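Local atomic coordinates of sister chromatid cohesion protein (Chaetomium thermophilum, PDB entry 5T8V), a protein that probably loads the cohesin ring onto chromatin, this chain being the helical-repeat C-terminal part of the Scc2 loader. Residues A[790-801]-A[848-856]; A[878-889]-A[918-928]. All coordinates share one frame; numbering follows the deposited sequence.

Contact 1. Residues A[790-801]-A[848-856]; sequences ANVLDKVLQALL and IFAKAEASL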
loop_
_atom_site.group_PDB
_atom_site.type_symbol
_atom_site.label_atom_id
_atom_site.label_comp_id
_atom_site.label_asym_id
_atom_site.label_seq_id
_atom_site.Cartn_x
_atom_site.Cartn_y
_atom_site.Cartn_z
ATOM N N ALA A 790 11.156 32.965 0.715
ATOM C CA ALA A 790 10.926 34.399 0.592
ATOM C C ALA A 790 10.467 34.746 -0.818
ATOM O O ALA A 790 9.331 35.188 -1.020
ATOM C CB ALA A 790 12.193 35.173 0.952
ATOM N N ASN A 791 11.347 34.546 -1.801
ATOM C CA ASN A 791 10.995 34.819 -3.190
ATOM C C ASN A 791 9.730 34.071 -3.591
ATOM O O ASN A 791 8.877 34.604 -4.316
ATOM C CB ASN A 791 12.163 34.431 -4.099
ATOM C CG ASN A 791 11.832 34.568 -5.570
ATOM O OD1 ASN A 791 11.349 33.625 -6.200
ATOM N ND2 ASN A 791 12.095 35.744 -6.130
ATOM N N VAL A 792 9.579 32.839 -3.107
ATOM C CA VAL A 792 8.450 32.011 -3.520
ATOM C C VAL A 792 7.144 32.633 -3.048
ATOM O O VAL A 792 6.224 32.861 -3.841
ATOM C CB VAL A 792 8.609 30.575 -2.992
ATOM C CG1 VAL A 792 7.616 29.667 -3.673
ATOM C CG2 VAL A 792 10.031 30.054 -3.215
ATOM N N LEU A 793 7.042 32.918 -1.747
ATOM C CA LEU A 793 5.841 33.563 -1.223
ATOM C C LEU A 793 5.573 34.882 -1.937
ATOM O O LEU A 793 4.415 35.237 -2.190
ATOM C CB LEU A 793 5.976 33.787 0.284
ATOM C CG LEU A 793 4.878 34.621 0.953
ATOM C CD1 LEU A 793 3.491 34.116 0.587
ATOM C CD2 LEU A 793 5.048 34.606 2.464
ATOM N N ASP A 794 6.630 35.622 -2.272
ATOM C CA ASP A 794 6.456 36.841 -3.053
ATOM C C ASP A 794 5.712 36.548 -4.350
ATOM O O ASP A 794 4.715 37.206 -4.672
ATOM C CB ASP A 794 7.816 37.479 -3.341
ATOM C CG ASP A 794 7.719 38.661 -4.284
ATOM O OD1 ASP A 794 6.672 39.342 -4.281
ATOM O OD2 ASP A 794 8.690 38.908 -5.030
ATOM N N LYS A 795 6.176 35.549 -5.105
ATOM C CA LYS A 795 5.515 35.228 -6.364
ATOM C C LYS A 795 4.126 34.632 -6.161
ATOM O O LYS A 795 3.296 34.712 -7.072
ATOM C CB LYS A 795 6.387 34.278 -7.186
ATOM C CG LYS A 795 7.579 34.968 -7.837
ATOM C CD LYS A 795 7.152 35.872 -8.995
ATOM C CE LYS A 795 8.183 36.956 -9.276
ATOM N NZ LYS A 795 8.184 38.023 -8.231
ATOM N N VAL A 796 3.848 34.041 -4.998
ATOM C CA VAL A 796 2.486 33.606 -4.698
ATOM C C VAL A 796 1.578 34.816 -4.524
ATOM O O VAL A 796 0.475 34.873 -5.082
ATOM C CB VAL A 796 2.466 32.705 -3.449
ATOM C CG1 VAL A 796 1.037 32.296 -3.101
ATOM C CG2 VAL A 796 3.323 31.470 -3.666
ATOM N N LEU A 797 2.029 35.802 -3.744
ATOM C CA LEU A 797 1.233 37.006 -3.538
ATOM C C LEU A 797 1.026 37.764 -4.843
ATOM O O LEU A 797 -0.047 38.333 -5.073
ATOM C CB LEU A 797 1.902 37.907 -2.498
ATOM C CG LEU A 797 1.637 37.563 -1.032
ATOM C CD1 LEU A 797 2.576 38.344 -0.128
ATOM C CD2 LEU A 797 0.187 37.848 -0.664
ATOM N N GLN A 798 2.041 37.788 -5.709
ATOM C CA GLN A 798 1.891 38.486 -6.982
ATOM C C GLN A 798 0.977 37.718 -7.929
ATOM O O GLN A 798 0.144 38.318 -8.618
ATOM C CB GLN A 798 3.260 38.721 -7.618
ATOM C CG GLN A 798 3.954 39.968 -7.097
ATOM C CD GLN A 798 5.326 40.170 -7.698
ATOM O OE1 GLN A 798 5.842 39.304 -8.407
ATOM N NE2 GLN A 798 5.929 41.320 -7.421
ATOM N N ALA A 799 1.112 36.392 -7.977
ATOM C CA ALA A 799 0.199 35.576 -8.767
ATOM C C ALA A 799 -1.214 35.566 -8.198
ATOM O O ALA A 799 -2.137 35.115 -8.885
ATOM C CB ALA A 799 0.722 34.142 -8.862
ATOM N N LEU A 800 -1.402 36.050 -6.972
ATOM C CA LEU A 800 -2.704 36.064 -6.317
ATOM C C LEU A 800 -3.406 37.411 -6.428
ATOM O O LEU A 800 -4.617 37.454 -6.662
ATOM C CB LEU A 800 -2.540 35.693 -4.838
ATOM C CG LEU A 800 -3.777 35.317 -4.017
ATOM C CD1 LEU A 800 -3.337 34.514 -2.808
ATOM C CD2 LEU A 800 -4.568 36.533 -3.561
ATOM N N LEU A 801 -2.673 38.512 -6.273
ATOM C CA LEU A 801 -3.261 39.844 -6.236
ATOM C C LEU A 801 -3.190 40.572 -7.570
ATOM O O LEU A 801 -3.660 41.710 -7.662
ATOM C CB LEU A 801 -2.572 40.688 -5.157
ATOM C CG LEU A 801 -2.739 40.207 -3.713
ATOM C CD1 LEU A 801 -1.944 41.092 -2.765
ATOM C CD2 LEU A 801 -4.208 40.180 -3.308
ATOM N N ILE A 848 8.686 40.984 2.314
ATOM C CA ILE A 848 8.264 40.334 1.078
ATOM C C ILE A 848 6.859 40.766 0.681
ATOM O O ILE A 848 6.527 40.792 -0.511
ATOM C CB ILE A 848 8.374 38.804 1.219
ATOM C CG1 ILE A 848 7.574 38.311 2.432
ATOM C CG2 ILE A 848 9.844 38.404 1.311
ATOM C CD1 ILE A 848 7.759 36.845 2.757
ATOM N N PHE A 849 6.014 41.124 1.650
ATOM C CA PHE A 849 4.715 41.695 1.306
ATOM C C PHE A 849 4.880 43.009 0.553
ATOM O O PHE A 849 4.287 43.207 -0.514
ATOM C CB PHE A 849 3.877 41.904 2.565
ATOM C CG PHE A 849 2.868 40.826 2.797
ATOM C CD1 PHE A 849 3.217 39.667 3.465
ATOM C CD2 PHE A 849 1.569 40.966 2.338
ATOM C CE1 PHE A 849 2.294 38.673 3.677
ATOM C CE2 PHE A 849 0.637 39.973 2.548
ATOM C CZ PHE A 849 1.000 38.825 3.218
ATOM N N ALA A 850 5.681 43.925 1.100
ATOM C CA ALA A 850 5.930 45.189 0.419
ATOM C C ALA A 850 6.533 44.959 -0.961
ATOM O O ALA A 850 6.237 45.698 -1.907
ATOM C CB ALA A 850 6.845 46.068 1.267
ATOM N N LYS A 851 7.382 43.938 -1.098
ATOM C CA LYS A 851 7.909 43.602 -2.416
ATOM C C LYS A 851 6.794 43.158 -3.356
ATOM O O LYS A 851 6.794 43.510 -4.541
ATOM C CB LYS A 851 8.976 42.512 -2.290
ATOM C CG LYS A 851 9.251 41.718 -3.568
ATOM C CD LYS A 851 9.723 42.600 -4.719
ATOM C CE LYS A 851 9.831 41.795 -6.007
ATOM N NZ LYS A 851 10.096 42.652 -7.196
ATOM N N ALA A 852 5.828 42.393 -2.844
ATOM C CA ALA A 852 4.785 41.846 -3.705
ATOM C C ALA A 852 3.804 42.926 -4.145
ATOM O O ALA A 852 3.503 43.056 -5.338
ATOM C CB ALA A 852 4.051 40.717 -2.983
ATOM N N GLU A 853 3.287 43.706 -3.197
ATOM C CA GLU A 853 2.283 44.720 -3.516
ATOM C C GLU A 853 2.335 45.797 -2.443
ATOM O O GLU A 853 1.878 45.571 -1.318
ATOM C CB GLU A 853 0.896 44.094 -3.604
ATOM C CG GLU A 853 -0.214 45.078 -3.928
ATOM C CD GLU A 853 -0.033 45.739 -5.282
ATOM O OE1 GLU A 853 0.549 45.099 -6.181
ATOM O OE2 GLU A 853 -0.470 46.899 -5.442
ATOM N N ALA A 854 2.880 46.962 -2.795
ATOM C CA ALA A 854 3.012 48.059 -1.845
ATOM C C ALA A 854 1.695 48.772 -1.571
ATOM O O ALA A 854 1.590 49.485 -0.567
ATOM C CB ALA A 854 4.034 49.072 -2.357
ATOM N N SER A 855 0.692 48.600 -2.437
ATOM C CA SER A 855 -0.604 49.236 -2.225
ATOM C C SER A 855 -1.206 48.894 -0.867
ATOM O O SER A 855 -2.048 49.648 -0.367
ATOM C CB SER A 855 -1.574 48.820 -3.333
ATOM O OG SER A 855 -2.896 49.225 -3.029
ATOM N N LEU A 856 -0.793 47.780 -0.261
ATOM C CA LEU A 856 -1.387 47.334 0.993
ATOM C C LEU A 856 -0.930 48.162 2.186
ATOM O O LEU A 856 -1.561 48.092 3.247
ATOM C CB LEU A 856 -1.045 45.862 1.227
ATOM C CG LEU A 856 -1.491 44.908 0.117
ATOM C CD1 LEU A 856 -0.671 43.631 0.141
ATOM C CD2 LEU A 856 -2.969 44.592 0.255
#
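Leu797 meets Phe849 squarely over one ring face: its CD1 methyl lies 3.5 Å from the centroid of the Phe849 ring and only 5° off the ring normal, a CH-pi contact. The CG of Leu797 stands anti to its carbonyl carbon (chi1 -83°), which turns both methyls toward the ring while CB stays behind, 3.6 Å from Ala852 CB. Toward the start of helix 791-801, Leu793 crosses Ile848 at about a right angle, Leu793 CD2 lying 3.5 Å from Ile848 CD1. At the other end, Leu801, the last residue of helix 791-801, reaches tip to tip toward Leu856, which lies beyond helix 839-852 (CD1 to CD1, 4.1 Å).

The polar layer lies beside this apolar row. Asp794 lies across the aliphatic chain of Lys851 at about a right angle, and its OD2 remains 4.5 Å from Lys851 NZ, too far for a salt bridge. Its ion pair is made within its own helix, with Lys795 NZ 3.4 Å from Asp794 OD2. Lys795 NZ also donates to Gln798 OE1 at 2.7 Å, from above the carbonyl plane.

The short helix segments run broadly parallel, 39° between directions and 8.8 Å apart at closest approach, with Asp794 and Ala852 nearest by CA. Val784 and Met780 of helix 773-786 and Val819 of helix 808-824 extend the apolar layer, as expected of a largely helical HEAT-repeat protein. No hydrogen bond crosses between the segments, so their direct cohesion rests chiefly on apolar contact, while the charge of Asp794 is probably offset by Lys795 and, less directly, by the nearby Lys851.

Contact 2. Residues A[878-889]-A[918-928]; sequences LTVSRAVVVIYR and PRALLDDVMAC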
loop_
_atom_site.group_PDB
_atom_site.type_symbol
_atom_site.label_atom_id
_atom_site.label_comp_id
_atom_site.label_asym_id
_atom_site.label_seq_id
_atom_site.Cartn_x
_atom_site.Cartn_y
_atom_site.Cartn_z
ATOM N N LEU A 878 21.127 43.769 11.753
ATOM C CA LEU A 878 21.044 44.247 10.377
ATOM C C LEU A 878 19.785 43.765 9.671
ATOM O O LEU A 878 19.302 44.435 8.753
ATOM C CB LEU A 878 22.276 43.799 9.593
ATOM C CG LEU A 878 23.625 44.245 10.163
ATOM C CD1 LEU A 878 24.766 43.634 9.364
ATOM C CD2 LEU A 878 23.732 45.768 10.186
ATOM N N THR A 879 19.249 42.612 10.073
ATOM C CA THR A 879 18.029 42.101 9.459
ATOM C C THR A 879 16.914 43.138 9.518
ATOM O O THR A 879 16.317 43.488 8.495
ATOM C CB THR A 879 17.602 40.812 10.162
ATOM O OG1 THR A 879 18.702 39.895 10.197
ATOM C CG2 THR A 879 16.428 40.163 9.445
ATOM N N VAL A 880 16.621 43.639 10.720
ATOM C CA VAL A 880 15.564 44.636 10.882
ATOM C C VAL A 880 15.852 45.865 10.028
ATOM O O VAL A 880 14.950 46.418 9.385
ATOM C CB VAL A 880 15.399 45.003 12.372
ATOM C CG1 VAL A 880 16.731 45.393 12.998
ATOM C CG2 VAL A 880 14.391 46.130 12.545
ATOM N N SER A 881 17.108 46.313 10.007
ATOM C CA SER A 881 17.456 47.516 9.257
ATOM C C SER A 881 17.174 47.335 7.769
ATOM O O SER A 881 16.453 48.131 7.155
ATOM C CB SER A 881 18.926 47.866 9.494
ATOM O OG SER A 881 19.175 48.120 10.867
ATOM N N ARG A 882 17.742 46.285 7.169
ATOM C CA ARG A 882 17.480 46.018 5.759
ATOM C C ARG A 882 15.985 45.886 5.504
ATOM O O ARG A 882 15.473 46.370 4.485
ATOM C CB ARG A 882 18.220 44.757 5.313
ATOM C CG ARG A 882 18.404 44.664 3.804
ATOM C CD ARG A 882 19.281 43.484 3.410
ATOM N NE ARG A 882 18.494 42.323 2.998
ATOM C CZ ARG A 882 18.124 42.060 1.746
ATOM N NH1 ARG A 882 17.407 40.975 1.483
ATOM N NH2 ARG A 882 18.465 42.875 0.754
ATOM N N ALA A 883 15.264 45.249 6.428
ATOM C CA ALA A 883 13.820 45.109 6.276
ATOM C C ALA A 883 13.149 46.471 6.151
ATOM O O ALA A 883 12.406 46.723 5.196
ATOM C CB ALA A 883 13.241 44.330 7.456
ATOM N N VAL A 884 13.407 47.373 7.102
ATOM C CA VAL A 884 12.696 48.650 7.101
ATOM C C VAL A 884 13.108 49.497 5.902
ATOM O O VAL A 884 12.262 50.137 5.265
ATOM C CB VAL A 884 12.908 49.399 8.431
ATOM C CG1 VAL A 884 12.398 48.561 9.596
ATOM C CG2 VAL A 884 14.367 49.773 8.636
ATOM N N VAL A 885 14.402 49.518 5.566
ATOM C CA VAL A 885 14.819 50.337 4.429
ATOM C C VAL A 885 14.232 49.791 3.134
ATOM O O VAL A 885 13.932 50.557 2.212
ATOM C CB VAL A 885 16.354 50.441 4.342
ATOM C CG1 VAL A 885 16.919 51.056 5.614
ATOM C CG2 VAL A 885 16.972 49.085 4.084
ATOM N N VAL A 886 14.055 48.471 3.036
ATOM C CA VAL A 886 13.427 47.905 1.847
ATOM C C VAL A 886 11.938 48.228 1.827
ATOM O O VAL A 886 11.356 48.470 0.762
ATOM C CB VAL A 886 13.683 46.389 1.778
ATOM C CG1 VAL A 886 12.778 45.725 0.743
ATOM C CG2 VAL A 886 15.142 46.128 1.435
ATOM N N ILE A 887 11.297 48.240 2.995
ATOM C CA ILE A 887 9.878 48.568 3.050
ATOM C C ILE A 887 9.653 50.018 2.643
ATOM O O ILE A 887 8.677 50.335 1.952
ATOM C CB ILE A 887 9.313 48.270 4.451
ATOM C CG1 ILE A 887 9.327 46.760 4.707
ATOM C CG2 ILE A 887 7.885 48.804 4.587
ATOM C CD1 ILE A 887 9.057 46.369 6.145
ATOM N N TYR A 888 10.541 50.924 3.061
ATOM C CA TYR A 888 10.460 52.301 2.582
ATOM C C TYR A 888 10.755 52.378 1.090
ATOM O O TYR A 888 10.083 53.110 0.353
ATOM C CB TYR A 888 11.433 53.191 3.360
ATOM C CG TYR A 888 10.925 53.697 4.696
ATOM C CD1 TYR A 888 9.766 53.188 5.268
ATOM C CD2 TYR A 888 11.603 54.699 5.377
ATOM C CE1 TYR A 888 9.304 53.656 6.484
ATOM C CE2 TYR A 888 11.148 55.174 6.592
ATOM C CZ TYR A 888 9.998 54.649 7.140
ATOM O OH TYR A 888 9.542 55.119 8.349
ATOM N N ARG A 889 11.754 51.625 0.632
ATOM C CA ARG A 889 12.120 51.627 -0.779
ATOM C C ARG A 889 10.935 51.240 -1.657
ATOM O O ARG A 889 10.665 51.885 -2.677
ATOM C CB ARG A 889 13.295 50.671 -0.992
ATOM C CG ARG A 889 13.712 50.451 -2.435
ATOM C CD ARG A 889 14.886 49.486 -2.490
ATOM N NE ARG A 889 15.325 49.204 -3.852
ATOM C CZ ARG A 889 16.377 48.449 -4.155
ATOM N NH1 ARG A 889 17.105 47.901 -3.191
ATOM N NH2 ARG A 889 16.706 48.244 -5.423
ATOM N N PRO A 918 27.395 47.833 6.675
ATOM C CA PRO A 918 27.982 46.925 5.677
ATOM C C PRO A 918 27.437 47.126 4.270
ATOM O O PRO A 918 26.519 47.922 4.052
ATOM C CB PRO A 918 27.629 45.530 6.216
ATOM C CG PRO A 918 26.586 45.748 7.259
ATOM C CD PRO A 918 26.868 47.089 7.832
ATOM N N ARG A 919 28.004 46.390 3.312
ATOM C CA ARG A 919 27.655 46.574 1.906
ATOM C C ARG A 919 26.211 46.172 1.630
ATOM O O ARG A 919 25.435 46.955 1.068
ATOM C CB ARG A 919 28.614 45.761 1.036
ATOM C CG ARG A 919 28.261 45.714 -0.450
ATOM C CD ARG A 919 29.016 44.599 -1.156
ATOM N NE ARG A 919 28.337 44.188 -2.388
ATOM C CZ ARG A 919 28.699 44.535 -3.620
ATOM N NH1 ARG A 919 29.760 45.304 -3.827
ATOM N NH2 ARG A 919 27.995 44.103 -4.656
ATOM N N ALA A 920 25.836 44.946 2.005
ATOM C CA ALA A 920 24.520 44.425 1.647
ATOM C C ALA A 920 23.408 45.378 2.068
ATOM O O ALA A 920 22.412 45.536 1.353
ATOM C CB ALA A 920 24.313 43.049 2.279
ATOM N N LEU A 921 23.558 46.020 3.226
ATOM C CA LEU A 921 22.566 47.000 3.656
ATOM C C LEU A 921 22.795 48.346 2.979
ATOM O O LEU A 921 21.833 49.055 2.656
ATOM C CB LEU A 921 22.603 47.149 5.177
ATOM C CG LEU A 921 21.631 48.146 5.818
ATOM C CD1 LEU A 921 20.239 48.017 5.231
ATOM C CD2 LEU A 921 21.565 47.922 7.324
ATOM N N LEU A 922 24.061 48.708 2.744
ATOM C CA LEU A 922 24.347 49.933 2.007
ATOM C C LEU A 922 23.608 49.954 0.675
ATOM O O LEU A 922 23.256 51.028 0.172
ATOM C CB LEU A 922 25.848 50.091 1.768
ATOM C CG LEU A 922 26.216 51.341 0.957
ATOM C CD1 LEU A 922 25.634 52.616 1.562
ATOM C CD2 LEU A 922 27.718 51.460 0.838
ATOM N N ASP A 923 23.373 48.779 0.089
ATOM C CA ASP A 923 22.650 48.705 -1.175
ATOM C C ASP A 923 21.221 49.213 -1.020
ATOM O O ASP A 923 20.806 50.173 -1.685
ATOM C CB ASP A 923 22.673 47.259 -1.686
ATOM C CG ASP A 923 22.320 47.147 -3.153
ATOM O OD1 ASP A 923 21.232 47.618 -3.542
ATOM O OD2 ASP A 923 23.133 46.589 -3.918
ATOM N N ASP A 924 20.453 48.588 -0.128
ATOM C CA ASP A 924 19.054 48.965 0.031
ATOM C C ASP A 924 18.917 50.392 0.551
ATOM O O ASP A 924 17.989 51.112 0.162
ATOM C CB ASP A 924 18.351 47.981 0.964
ATOM C CG ASP A 924 18.357 46.563 0.424
ATOM O OD1 ASP A 924 17.552 46.270 -0.483
ATOM O OD2 ASP A 924 19.164 45.742 0.908
ATOM N N VAL A 925 19.830 50.828 1.424
ATOM C CA VAL A 925 19.721 52.186 1.957
ATOM C C VAL A 925 20.076 53.210 0.887
ATOM O O VAL A 925 19.497 54.301 0.840
ATOM C CB VAL A 925 20.595 52.364 3.212
ATOM C CG1 VAL A 925 22.039 52.220 2.871
ATOM C CG2 VAL A 925 20.343 53.716 3.836
ATOM N N MET A 926 21.046 52.894 0.026
ATOM C CA MET A 926 21.374 53.803 -1.068
ATOM C C MET A 926 20.207 53.910 -2.040
ATOM O O MET A 926 19.834 55.011 -2.466
ATOM C CB MET A 926 22.639 53.330 -1.787
ATOM C CG MET A 926 23.112 54.266 -2.898
ATOM S SD MET A 926 23.614 55.898 -2.299
ATOM C CE MET A 926 25.168 55.503 -1.493
ATOM N N ALA A 927 19.612 52.769 -2.400
ATOM C CA ALA A 927 18.397 52.793 -3.207
ATOM C C ALA A 927 17.340 53.683 -2.565
ATOM O O ALA A 927 16.736 54.535 -3.228
ATOM C CB ALA A 927 17.865 51.372 -3.391
ATOM N N CYS A 928 17.116 53.505 -1.261
ATOM C CA CYS A 928 16.130 54.319 -0.562
ATOM C C CYS A 928 16.473 55.801 -0.656
ATOM O O CYS A 928 15.587 56.640 -0.861
ATOM C CB CYS A 928 16.035 53.876 0.898
ATOM S SG CYS A 928 14.611 54.534 1.786
#
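Asp924 forms a salt bridge to a different arginine through each carboxylate oxygen, joining two neighbouring helices of the HEAT-repeat array. Arg882 NH2 donates to Asp924 OD2 over 3.0 Å with an N-H...O angle of 149°, arriving on the syn side but tilted from the carboxylate plane. The second salt bridge runs from Arg889 NH1 to Asp924 OD1, at 3.2 Å, with the guanidinium and carboxylate planes 53° apart. Arg889 gets there with an extended chain, CG anti to the backbone N, whereas Arg882 bends at chi3. A leucine in place of Asp924 would probably leave both guanidinium groups without their shared counter-charge and set their ends freer to turn.

Asp924 is also a knob, seated in the hole formed by Arg882, Val885, Val886 and Arg889; Val885 CG2 touches its CB at 3.6 Å. One helical turn earlier, Leu921 fills the hole among Leu878, Ser881, Arg882 and Val885, its CD2 reaching Ser881 CB at 3.4 Å while CD1 lies against the backbone of Arg882. The helix segments are near parallel (24°, closest approach 8.7 Å), which lets these successive knobs enter successive holes.

Farther out, Leu878 and Pro918, the N-cap residue of helix 919-935, meet tip to tip. Tyr888 touches Cys928 through CB, but its OH turns to the carbonyl O of Leu862. Met847 of helix 839-852 and Met982 of helix 969-986 pack against the pair from outside. Over one face of the Arg889 guanidinium, near its centre, sits the methyl of Ala927, its CB 3.4 Å from Arg889 CZ.

Overall arrangement
Both segments of contact 1 precede those of contact 2 in the sequence, and the contact centres lie about 18 Å apart. The contacts touch directly where Ala850 CB, on helix 839-852, packs 4.3 Å from Ile887 CG1 on helix 878-891; that helix pair therefore joins them. Both pair helices that run in the same general direction, at 39° in contact 1 and 24° in contact 2, but contact 1 is mainly apolar, whereas contact 2 adds a salt-bridge network to its interlocking side chains. Their centres lie about 40 and 52 Å from the chain centre, on the same side of it. Neither contact includes a bound ligand; each joins two helices separated in sequence by another helix.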